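Local coordinates for putative sugar binding protein (Geobacillus stearothermophilus, PDB 6GUQ) that binds single sugar molecules such as beta-D-glucose and beta-D-galactose in the cleft between its two lobes, probably as a solute-binding protein of a transport system, at residues 31-36 against 59-64; 42-47 against 265-270; 156-161 against 216-221. All coordinates share one frame; numbering follows the deposited sequence.

Interaction 1 of 3, residues 31-36 against 59-64; sequences YHFVLV and LGVDLE
V61 meets F33 where two neighbouring strands begin: the two side chains cross at about a right angle, with CG1 of V61 3.4 Å from CD2 of F33. The other methyl of V61, CG2, lies 3.9 Å from CB of Y31, a branched residue thus serving two neighbours at once. Further along the same face, L63 stands with CG anti to its backbone N (chi1 -176°), which swings CD1 across to the other strand, 4.2 Å from CB of L35. The opposite face is polar at its edge. There the extended chain of E64 carries OE2 to the edge of the H32 ring, in the ring plane and 3.4 Å from NE2. With an alanine at H32, the E64 carboxylate would probably lose its ring neighbour and be freer to turn. Behind the side chains runs a parallel ladder, in which strands 32-36 and 62-65 are the two strands of a beta-alpha-beta unit connected by helix 43-59. F33 uses both its backbone groups: its N gives to D62 O at 2.9 Å, and its O receives E64 N. D62 N to Y31 O (2.8 Å) and L35 N to E64 O extend the ladder at either end. G60, with positive phi that suits glycine, closes the helix in a Schellman motif and turns the chain into the outer strand. Helix 43-59 covers L35 and L63 through A52, while A83 of helix 73-84 packs on V34 on the other face. On its far side strand 32-36 bonds to strand 90-93.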
loop_
_atom_site.group_PDB
_atom_site.type_symbol
_atom_site.label_atom_id
_atom_site.label_comp_id
_atom_site.label_asym_id
_atom_site.label_seq_id
_atom_site.Cartn_x
_atom_site.Cartn_y
_atom_site.Cartn_z
ATOM N N TYR A 31 21.424 19.120 -3.454
ATOM C CA TYR A 31 20.818 17.950 -4.084
ATOM C C TYR A 31 19.313 18.127 -4.274
ATOM O O TYR A 31 18.601 18.597 -3.382
ATOM C CB TYR A 31 21.072 16.697 -3.240
ATOM C CG TYR A 31 22.447 16.082 -3.389
ATOM C CD1 TYR A 31 22.843 15.516 -4.594
ATOM C CD2 TYR A 31 23.336 16.037 -2.320
ATOM C CE1 TYR A 31 24.089 14.946 -4.745
ATOM C CE2 TYR A 31 24.598 15.466 -2.456
ATOM C CZ TYR A 31 24.969 14.919 -3.678
ATOM O OH TYR A 31 26.219 14.342 -3.846
ATOM N N HIS A 32 18.857 17.661 -5.419
ATOM C CA HIS A 32 17.480 17.735 -5.794
ATOM C C HIS A 32 16.871 16.404 -6.137
ATOM O O HIS A 32 17.199 15.816 -7.122
ATOM C CB HIS A 32 17.336 18.647 -6.994
ATOM C CG HIS A 32 15.940 18.746 -7.507
ATOM N ND1 HIS A 32 14.995 19.556 -6.930
ATOM C CD2 HIS A 32 15.323 18.134 -8.539
ATOM C CE1 HIS A 32 13.855 19.436 -7.577
ATOM N NE2 HIS A 32 14.028 18.579 -8.559
ATOM N N PHE A 33 15.989 15.922 -5.295
ATOM C CA PHE A 33 15.274 14.680 -5.569
ATOM C C PHE A 33 13.773 14.908 -5.703
ATOM O O PHE A 33 13.213 15.890 -5.212
ATOM C CB PHE A 33 15.490 13.600 -4.494
ATOM C CG PHE A 33 16.896 13.466 -3.994
ATOM C CD1 PHE A 33 17.941 13.277 -4.881
ATOM C CD2 PHE A 33 17.161 13.392 -2.632
ATOM C CE1 PHE A 33 19.243 13.114 -4.429
ATOM C CE2 PHE A 33 18.470 13.219 -2.172
ATOM C CZ PHE A 33 19.511 13.083 -3.080
ATOM N N VAL A 34 13.131 13.949 -6.364
ATOM C CA VAL A 34 11.702 13.948 -6.619
ATOM C C VAL A 34 11.087 12.666 -6.062
ATOM O O VAL A 34 11.629 11.570 -6.261
ATOM C CB VAL A 34 11.417 14.099 -8.126
ATOM C CG1 VAL A 34 12.281 13.157 -8.893
ATOM C CG2 VAL A 34 9.950 13.807 -8.432
ATOM N N LEU A 35 9.962 12.807 -5.352
ATOM C CA LEU A 35 9.191 11.669 -4.859
ATOM C C LEU A 35 7.810 11.705 -5.508
ATOM O O LEU A 35 7.087 12.709 -5.394
ATOM C CB LEU A 35 9.066 11.699 -3.332
ATOM C CG LEU A 35 7.980 10.808 -2.720
ATOM C CD1 LEU A 35 8.273 9.329 -2.975
ATOM C CD2 LEU A 35 7.858 11.059 -1.235
ATOM N N VAL A 36 7.442 10.605 -6.156
ATOM C CA VAL A 36 6.203 10.467 -6.915
ATOM C C VAL A 36 5.272 9.521 -6.151
ATOM O O VAL A 36 5.572 8.325 -6.051
ATOM C CB VAL A 36 6.479 9.933 -8.325
ATOM C CG1 VAL A 36 5.176 9.751 -9.083
ATOM C CG2 VAL A 36 7.445 10.846 -9.056
ATOM N N LEU A 59 18.988 16.890 5.695
ATOM C CA LEU A 59 20.210 16.818 4.953
ATOM C C LEU A 59 20.446 17.989 4.058
ATOM O O LEU A 59 21.379 18.009 3.324
ATOM C CB LEU A 59 20.178 15.611 4.068
ATOM C CG LEU A 59 19.647 14.331 4.630
ATOM C CD1 LEU A 59 19.486 13.342 3.527
ATOM C CD2 LEU A 59 20.608 13.769 5.619
ATOM N N GLY A 60 19.613 18.985 4.126
ATOM C CA GLY A 60 19.742 20.114 3.224
ATOM C C GLY A 60 19.443 19.719 1.797
ATOM O O GLY A 60 20.108 20.193 0.868
ATOM N N VAL A 61 18.457 18.856 1.603
ATOM C CA VAL A 61 18.104 18.330 0.294
ATOM C C VAL A 61 16.789 18.958 -0.139
ATOM O O VAL A 61 15.926 19.249 0.696
ATOM C CB VAL A 61 18.042 16.791 0.340
ATOM C CG1 VAL A 61 17.200 16.237 -0.777
ATOM C CG2 VAL A 61 19.477 16.220 0.267
ATOM N N ASP A 62 16.670 19.219 -1.441
ATOM C CA ASP A 62 15.455 19.756 -2.045
ATOM C C ASP A 62 14.577 18.592 -2.480
ATOM O O ASP A 62 14.920 17.865 -3.421
ATOM C CB ASP A 62 15.789 20.639 -3.244
ATOM C CG ASP A 62 16.071 22.079 -2.858
ATOM O OD1 ASP A 62 16.875 22.318 -1.920
ATOM O OD2 ASP A 62 15.482 22.975 -3.501
ATOM N N LEU A 63 13.436 18.420 -1.818
ATOM C CA LEU A 63 12.525 17.337 -2.156
ATOM C C LEU A 63 11.295 17.901 -2.856
ATOM O O LEU A 63 10.573 18.735 -2.299
ATOM C CB LEU A 63 12.119 16.536 -0.925
ATOM C CG LEU A 63 11.242 15.370 -1.391
ATOM C CD1 LEU A 63 12.085 14.219 -1.959
ATOM C CD2 LEU A 63 10.299 14.903 -0.299
ATOM N N GLU A 64 11.063 17.441 -4.072
ATOM C CA GLU A 64 9.883 17.789 -4.837
ATOM C C GLU A 64 8.919 16.608 -4.761
ATOM O O GLU A 64 9.290 15.471 -5.089
ATOM C CB GLU A 64 10.259 18.114 -6.281
ATOM C CG GLU A 64 9.196 18.863 -7.050
ATOM C CD GLU A 64 9.485 18.915 -8.543
ATOM O OE1 GLU A 64 8.527 19.119 -9.327
ATOM O OE2 GLU A 64 10.670 18.754 -8.925
#

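Interaction 2 of 3, residues 42-47 against 265-270; sequences NDYWRL and VVQEPY. With BGC (beta-D-glucopyranose), chain B.
L47 and Y270 are the nearest pair of CA atoms, 5.2 Å apart, with the CA-H of Y270 directed at L47 O where the first turns of helices 43-59 and 269-284 meet. This is the sugar cleft of a periplasmic binding protein, and residues 265-270 form one of the crossings between its lobes. Holding CG anti to the backbone N (chi1 166°), Y44 sends its ring between protein and ligand: CB of P269 sits over one face in a CH-pi contact, 4.0 Å from the ring centroid, and C1 of the glucose lies 3.9 Å above the opposite face. A flat, apolar ring suits the carbon side of a sugar. Compact P269 serves L47 too, its CG lying 3.8 Å from L47 CB. Q267 brings NE2 to 3.4 Å from Y44 CE2, amide and ring planes 20° apart. T133 bonds its OE1, and NE2 also bonds D247. NE2 gives a nearly straight bond (174°) to O2 of the glucose at 3.1 Å. N42 divides its amide: OD1 caps the helix by accepting from Y44 N, while ND2 donates to O6 at 3.0 Å. W45 NE1 donates to O4 of the glucose at 3.1 Å.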
loop_
_atom_site.group_PDB
_atom_site.type_symbol
_atom_site.label_atom_id
_atom_site.label_comp_id
_atom_site.label_asym_id
_atom_site.label_seq_id
_atom_site.Cartn_x
_atom_site.Cartn_y
_atom_site.Cartn_z
ATOM N N ASN A 42 -3.893 11.520 -1.665
ATOM C CA ASN A 42 -4.233 10.330 -0.888
ATOM C C ASN A 42 -3.659 10.417 0.535
ATOM O O ASN A 42 -2.494 10.789 0.728
ATOM C CB ASN A 42 -3.720 9.085 -1.612
ATOM C CG ASN A 42 -3.998 7.807 -0.848
ATOM O OD1 ASN A 42 -3.320 7.506 0.138
ATOM N ND2 ASN A 42 -5.000 7.048 -1.297
ATOM N N ASP A 43 -4.493 10.069 1.530
ATOM C CA ASP A 43 -4.160 10.282 2.942
ATOM C C ASP A 43 -2.876 9.558 3.350
ATOM O O ASP A 43 -2.081 10.085 4.139
ATOM C CB ASP A 43 -5.309 9.801 3.837
ATOM C CG ASP A 43 -6.633 10.526 3.579
ATOM O OD1 ASP A 43 -7.328 10.208 2.576
ATOM O OD2 ASP A 43 -6.994 11.385 4.415
ATOM N N TYR A 44 -2.693 8.320 2.873
ATOM C CA TYR A 44 -1.516 7.530 3.227
ATOM C C TYR A 44 -0.236 8.159 2.666
ATOM O O TYR A 44 0.771 8.283 3.374
ATOM C CB TYR A 44 -1.717 6.093 2.716
ATOM C CG TYR A 44 -0.481 5.197 2.683
ATOM C CD1 TYR A 44 0.390 5.223 1.594
ATOM C CD2 TYR A 44 -0.211 4.293 3.714
ATOM C CE1 TYR A 44 1.508 4.409 1.546
ATOM C CE2 TYR A 44 0.918 3.468 3.673
ATOM C CZ TYR A 44 1.771 3.536 2.585
ATOM O OH TYR A 44 2.888 2.731 2.510
ATOM N N TRP A 45 -0.277 8.597 1.404
ATOM C CA TRP A 45 0.879 9.222 0.779
ATOM C C TRP A 45 1.257 10.535 1.450
ATOM O O TRP A 45 2.440 10.900 1.463
ATOM C CB TRP A 45 0.609 9.414 -0.709
ATOM C CG TRP A 45 0.793 8.130 -1.388
ATOM C CD1 TRP A 45 -0.176 7.297 -1.852
ATOM C CD2 TRP A 45 2.043 7.465 -1.619
ATOM N NE1 TRP A 45 0.392 6.160 -2.387
ATOM C CE2 TRP A 45 1.755 6.242 -2.255
ATOM C CE3 TRP A 45 3.374 7.791 -1.356
ATOM C CZ2 TRP A 45 2.748 5.352 -2.638
ATOM C CZ3 TRP A 45 4.363 6.904 -1.735
ATOM C CH2 TRP A 45 4.045 5.697 -2.368
ATOM N N ARG A 46 0.291 11.241 2.034
ATOM C CA ARG A 46 0.625 12.443 2.792
ATOM C C ARG A 46 1.495 12.115 3.994
ATOM O O ARG A 46 2.326 12.940 4.400
ATOM C CB ARG A 46 -0.649 13.172 3.232
ATOM C CG ARG A 46 -1.400 13.807 2.077
ATOM C CD ARG A 46 -0.483 14.688 1.244
ATOM N NE ARG A 46 -1.213 15.470 0.247
ATOM C CZ ARG A 46 -0.672 16.450 -0.479
ATOM N NH1 ARG A 46 0.605 16.772 -0.315
ATOM N NH2 ARG A 46 -1.401 17.108 -1.370
ATOM N N LEU A 47 1.339 10.922 4.571
ATOM C CA LEU A 47 2.243 10.518 5.646
ATOM C C LEU A 47 3.642 10.223 5.106
ATOM O O LEU A 47 4.644 10.571 5.741
ATOM C CB LEU A 47 1.670 9.308 6.382
ATOM C CG LEU A 47 0.496 9.618 7.320
ATOM C CD1 LEU A 47 -0.302 8.350 7.611
ATOM C CD2 LEU A 47 0.999 10.265 8.620
ATOM N N VAL A 265 -3.665 -4.323 9.072
ATOM C CA VAL A 265 -2.244 -4.527 8.819
ATOM C C VAL A 265 -1.529 -3.187 8.923
ATOM O O VAL A 265 -1.773 -2.280 8.123
ATOM C CB VAL A 265 -2.024 -5.159 7.439
ATOM C CG1 VAL A 265 -0.541 -5.322 7.162
ATOM C CG2 VAL A 265 -2.749 -6.475 7.350
ATOM N N VAL A 266 -0.630 -3.068 9.897
ATOM C CA VAL A 266 0.142 -1.843 10.096
ATOM C C VAL A 266 1.171 -1.665 8.985
ATOM O O VAL A 266 1.802 -2.633 8.548
ATOM C CB VAL A 266 0.829 -1.893 11.470
ATOM C CG1 VAL A 266 2.007 -0.943 11.513
ATOM C CG2 VAL A 266 -0.168 -1.607 12.575
ATOM N N GLN A 267 1.350 -0.424 8.523
ATOM C CA GLN A 267 2.520 -0.035 7.735
ATOM C C GLN A 267 3.163 1.187 8.366
ATOM O O GLN A 267 2.624 1.800 9.293
ATOM C CB GLN A 267 2.186 0.282 6.277
ATOM C CG GLN A 267 1.616 -0.867 5.500
ATOM C CD GLN A 267 1.660 -0.642 4.005
ATOM O OE1 GLN A 267 2.584 -1.099 3.329
ATOM N NE2 GLN A 267 0.662 0.073 3.474
ATOM N N GLU A 268 4.332 1.550 7.840
ATOM C CA GLU A 268 5.121 2.670 8.345
ATOM C C GLU A 268 5.352 3.677 7.221
ATOM O O GLU A 268 6.469 3.795 6.700
ATOM C CB GLU A 268 6.441 2.180 8.935
ATOM C CG GLU A 268 6.291 1.380 10.222
ATOM C CD GLU A 268 5.598 2.172 11.329
ATOM O OE1 GLU A 268 4.826 1.570 12.123
ATOM O OE2 GLU A 268 5.830 3.403 11.401
ATOM N N PRO A 269 4.314 4.424 6.826
ATOM C CA PRO A 269 4.492 5.355 5.697
ATOM C C PRO A 269 5.428 6.513 6.008
ATOM O O PRO A 269 6.179 6.941 5.124
ATOM C CB PRO A 269 3.059 5.823 5.401
ATOM C CG PRO A 269 2.322 5.611 6.674
ATOM C CD PRO A 269 2.926 4.402 7.317
ATOM N N TYR A 270 5.419 7.031 7.240
ATOM C CA TYR A 270 6.354 8.091 7.592
ATOM C C TYR A 270 7.792 7.579 7.550
ATOM O O TYR A 270 8.667 8.191 6.915
ATOM C CB TYR A 270 6.023 8.664 8.978
ATOM C CG TYR A 270 6.963 9.777 9.443
ATOM C CD1 TYR A 270 8.219 9.482 9.989
ATOM C CD2 TYR A 270 6.597 11.118 9.341
ATOM C CE1 TYR A 270 9.085 10.492 10.408
ATOM C CE2 TYR A 270 7.456 12.138 9.760
ATOM C CZ TYR A 270 8.696 11.815 10.290
ATOM O OH TYR A 270 9.540 12.813 10.712
HETATM C C2 BGC B . -0.557 1.256 -0.194
HETATM C C3 BGC B . -0.333 2.337 -1.195
HETATM C C4 BGC B . -1.648 2.741 -1.783
HETATM C C5 BGC B . -2.596 3.246 -0.719
HETATM C C6 BGC B . -3.912 3.523 -1.385
HETATM C C1 BGC B . -1.564 1.648 0.873
HETATM O O1 BGC B . -1.927 0.531 1.559
HETATM O O2 BGC B . 0.650 0.866 0.494
HETATM O O3 BGC B . 0.404 1.783 -2.306
HETATM O O4 BGC B . -1.514 3.790 -2.741
HETATM O O5 BGC B . -2.813 2.227 0.305
HETATM O O6 BGC B . -4.732 4.186 -0.471
#

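Interaction 3 of 3, residues 156-161 against 216-221; sequences VAIITG and AFYGTS. With BGC (beta-D-glucopyranose), chain B.
The parallel core of one lobe's Rossmann-like sheet is represented here by strand 154-160 beside strand 216-219, whose ends lead toward the sugar cleft. V156 to I159 pair in order with A216 to G219. Alternate residues of each strand supply the bonds: A157 N gives to A216 O and A157 O receives Y218 N, then I159 N gives to Y218 O at 2.9 Å and I159 O receives T220 N. On one face A157 lies beside F217, and its small CB lets the aromatic ring lie close, 3.7 Å away at CE1. On the other face I158 and Y218 run alongside each other; CG2 of the isoleucine touches CD2 of the ring at 3.8 Å, while its CD1 reaches the ring edge in plane. T220 CG2 lies 3.5 Å above a face of the same Y218 ring, nearer the periphery than the centre. T220 places OG1 between its backbone N and carbonyl carbon (chi1 75°), and this brings the hydroxyl within 2.8 Å of T160 OG1. Q168 OE1 gathers these buried polar groups, bonding T220 OG1 and G161 N and, weakly, T160 OG1. S221 follows at the cleft: its CA approaches O1 of the glucose to 3.6 Å, and its OG is bonded to D224. Helix 166-179 covers the I158 and Y218 face, with F175 stacked on the Y218 ring and the R171 carbonyl bonded to its OH. Helices 197-210 and 224-234 pack on A157, I159 and F217 through I207 and V228, and the sheet continues through strand 185-192 beyond 154-160 and strand 242-246 beyond 216-219.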
loop_
_atom_site.group_PDB
_atom_site.type_symbol
_atom_site.label_atom_id
_atom_site.label_comp_id
_atom_site.label_asym_id
_atom_site.label_seq_id
_atom_site.Cartn_x
_atom_site.Cartn_y
_atom_site.Cartn_z
ATOM N N VAL A 156 -15.304 -15.227 2.416
ATOM C CA VAL A 156 -14.452 -14.037 2.339
ATOM C C VAL A 156 -14.665 -13.329 1.005
ATOM O O VAL A 156 -14.652 -13.963 -0.059
ATOM C CB VAL A 156 -12.958 -14.404 2.503
ATOM C CG1 VAL A 156 -12.078 -13.182 2.271
ATOM C CG2 VAL A 156 -12.687 -15.011 3.860
ATOM N N ALA A 157 -14.843 -12.013 1.060
ATOM C CA ALA A 157 -14.733 -11.148 -0.108
ATOM C C ALA A 157 -13.471 -10.304 0.053
ATOM O O ALA A 157 -13.119 -9.920 1.172
ATOM C CB ALA A 157 -15.965 -10.250 -0.259
ATOM N N ILE A 158 -12.772 -10.038 -1.050
ATOM C CA ILE A 158 -11.550 -9.238 -1.023
ATOM C C ILE A 158 -11.767 -7.994 -1.867
ATOM O O ILE A 158 -12.192 -8.089 -3.025
ATOM C CB ILE A 158 -10.323 -10.031 -1.518
ATOM C CG1 ILE A 158 -10.116 -11.289 -0.672
ATOM C CG2 ILE A 158 -9.039 -9.145 -1.492
ATOM C CD1 ILE A 158 -8.896 -12.152 -1.081
ATOM N N ILE A 159 -11.495 -6.831 -1.275
ATOM C CA ILE A 159 -11.461 -5.550 -1.980
ATOM C C ILE A 159 -10.003 -5.145 -2.097
ATOM O O ILE A 159 -9.302 -5.023 -1.083
ATOM C CB ILE A 159 -12.269 -4.458 -1.259
ATOM C CG1 ILE A 159 -13.702 -4.917 -0.986
ATOM C CG2 ILE A 159 -12.262 -3.167 -2.070
ATOM C CD1 ILE A 159 -14.553 -4.970 -2.184
ATOM N N THR A 160 -9.542 -4.938 -3.328
ATOM C CA THR A 160 -8.143 -4.634 -3.582
ATOM C C THR A 160 -8.043 -3.335 -4.374
ATOM O O THR A 160 -8.943 -2.993 -5.143
ATOM C CB THR A 160 -7.456 -5.819 -4.326
ATOM O OG1 THR A 160 -6.038 -5.605 -4.393
ATOM C CG2 THR A 160 -8.035 -6.015 -5.733
ATOM N N GLY A 161 -6.941 -2.603 -4.166
ATOM C CA GLY A 161 -6.748 -1.344 -4.878
ATOM C C GLY A 161 -6.860 -1.495 -6.386
ATOM O O GLY A 161 -7.527 -0.703 -7.056
ATOM N N ALA A 216 -17.073 -12.049 5.799
ATOM C CA ALA A 216 -15.733 -11.528 6.084
ATOM C C ALA A 216 -15.210 -10.730 4.902
ATOM O O ALA A 216 -15.278 -11.188 3.755
ATOM C CB ALA A 216 -14.733 -12.645 6.420
ATOM N N PHE A 217 -14.659 -9.558 5.200
ATOM C CA PHE A 217 -14.036 -8.697 4.208
ATOM C C PHE A 217 -12.541 -8.546 4.500
ATOM O O PHE A 217 -12.132 -8.419 5.662
ATOM C CB PHE A 217 -14.730 -7.327 4.183
ATOM C CG PHE A 217 -16.015 -7.306 3.385
ATOM C CD1 PHE A 217 -15.994 -7.114 2.014
ATOM C CD2 PHE A 217 -17.239 -7.477 4.011
ATOM C CE1 PHE A 217 -17.171 -7.090 1.274
ATOM C CE2 PHE A 217 -18.422 -7.462 3.273
ATOM C CZ PHE A 217 -18.384 -7.267 1.901
ATOM N N TYR A 218 -11.733 -8.564 3.435
ATOM C CA TYR A 218 -10.301 -8.277 3.474
ATOM C C TYR A 218 -10.012 -7.136 2.506
ATOM O O TYR A 218 -10.259 -7.259 1.303
ATOM C CB TYR A 218 -9.490 -9.521 3.097
ATOM C CG TYR A 218 -7.992 -9.313 2.840
ATOM C CD1 TYR A 218 -7.211 -8.553 3.704
ATOM C CD2 TYR A 218 -7.347 -9.934 1.762
ATOM C CE1 TYR A 218 -5.844 -8.382 3.486
ATOM C CE2 TYR A 218 -5.975 -9.764 1.532
ATOM C CZ TYR A 218 -5.228 -8.994 2.400
ATOM O OH TYR A 218 -3.857 -8.831 2.191
ATOM N N GLY A 219 -9.508 -6.022 3.017
ATOM C CA GLY A 219 -9.157 -4.875 2.188
ATOM C C GLY A 219 -7.646 -4.780 2.142
ATOM O O GLY A 219 -6.983 -4.965 3.171
ATOM N N THR A 220 -7.095 -4.505 0.947
ATOM C CA THR A 220 -5.650 -4.573 0.744
ATOM C C THR A 220 -4.970 -3.217 0.563
ATOM O O THR A 220 -3.740 -3.183 0.411
ATOM C CB THR A 220 -5.309 -5.497 -0.443
ATOM O OG1 THR A 220 -5.596 -4.857 -1.691
ATOM C CG2 THR A 220 -6.068 -6.799 -0.354
ATOM N N SER A 221 -5.705 -2.104 0.613
ATOM C CA SER A 221 -5.095 -0.778 0.560
ATOM C C SER A 221 -5.739 0.133 1.607
ATOM O O SER A 221 -6.718 -0.229 2.265
ATOM C CB SER A 221 -5.195 -0.182 -0.854
ATOM O OG SER A 221 -6.544 0.070 -1.228
HETATM C C2 BGC B . -0.557 1.256 -0.194
HETATM C C3 BGC B . -0.333 2.337 -1.195
HETATM C C4 BGC B . -1.648 2.741 -1.783
HETATM C C5 BGC B . -2.596 3.246 -0.719
HETATM C C6 BGC B . -3.912 3.523 -1.385
HETATM C C1 BGC B . -1.564 1.648 0.873
HETATM O O1 BGC B . -1.927 0.531 1.559
HETATM O O2 BGC B . 0.650 0.866 0.494
HETATM O O3 BGC B . 0.404 1.783 -2.306
HETATM O O4 BGC B . -1.514 3.790 -2.741
HETATM O O5 BGC B . -2.813 2.227 0.305
HETATM O O6 BGC B . -4.732 4.186 -0.471
#

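In the fold
The three contacts trace the molecule from one lobe to the other. Interactions 1 and 3 are both parallel strand pairs, on opposite sides of the chain's centre and about 35 Å apart between centres; interaction 2 lies between them, about 19 Å from the first and 18 Å from the third. Helix 43-59 links interactions 1 and 2, since it connects the paired strands of 31-36 and 59-64 and begins at the sugar. The L35 side chain of interaction 1 is about 5 Å from that of W45, a residue that binds the sugar directly. Interactions 2 and 3 both touch the sugar, which E38, D119, H167, R171, A222 and D247 also hold by hydrogen bonds.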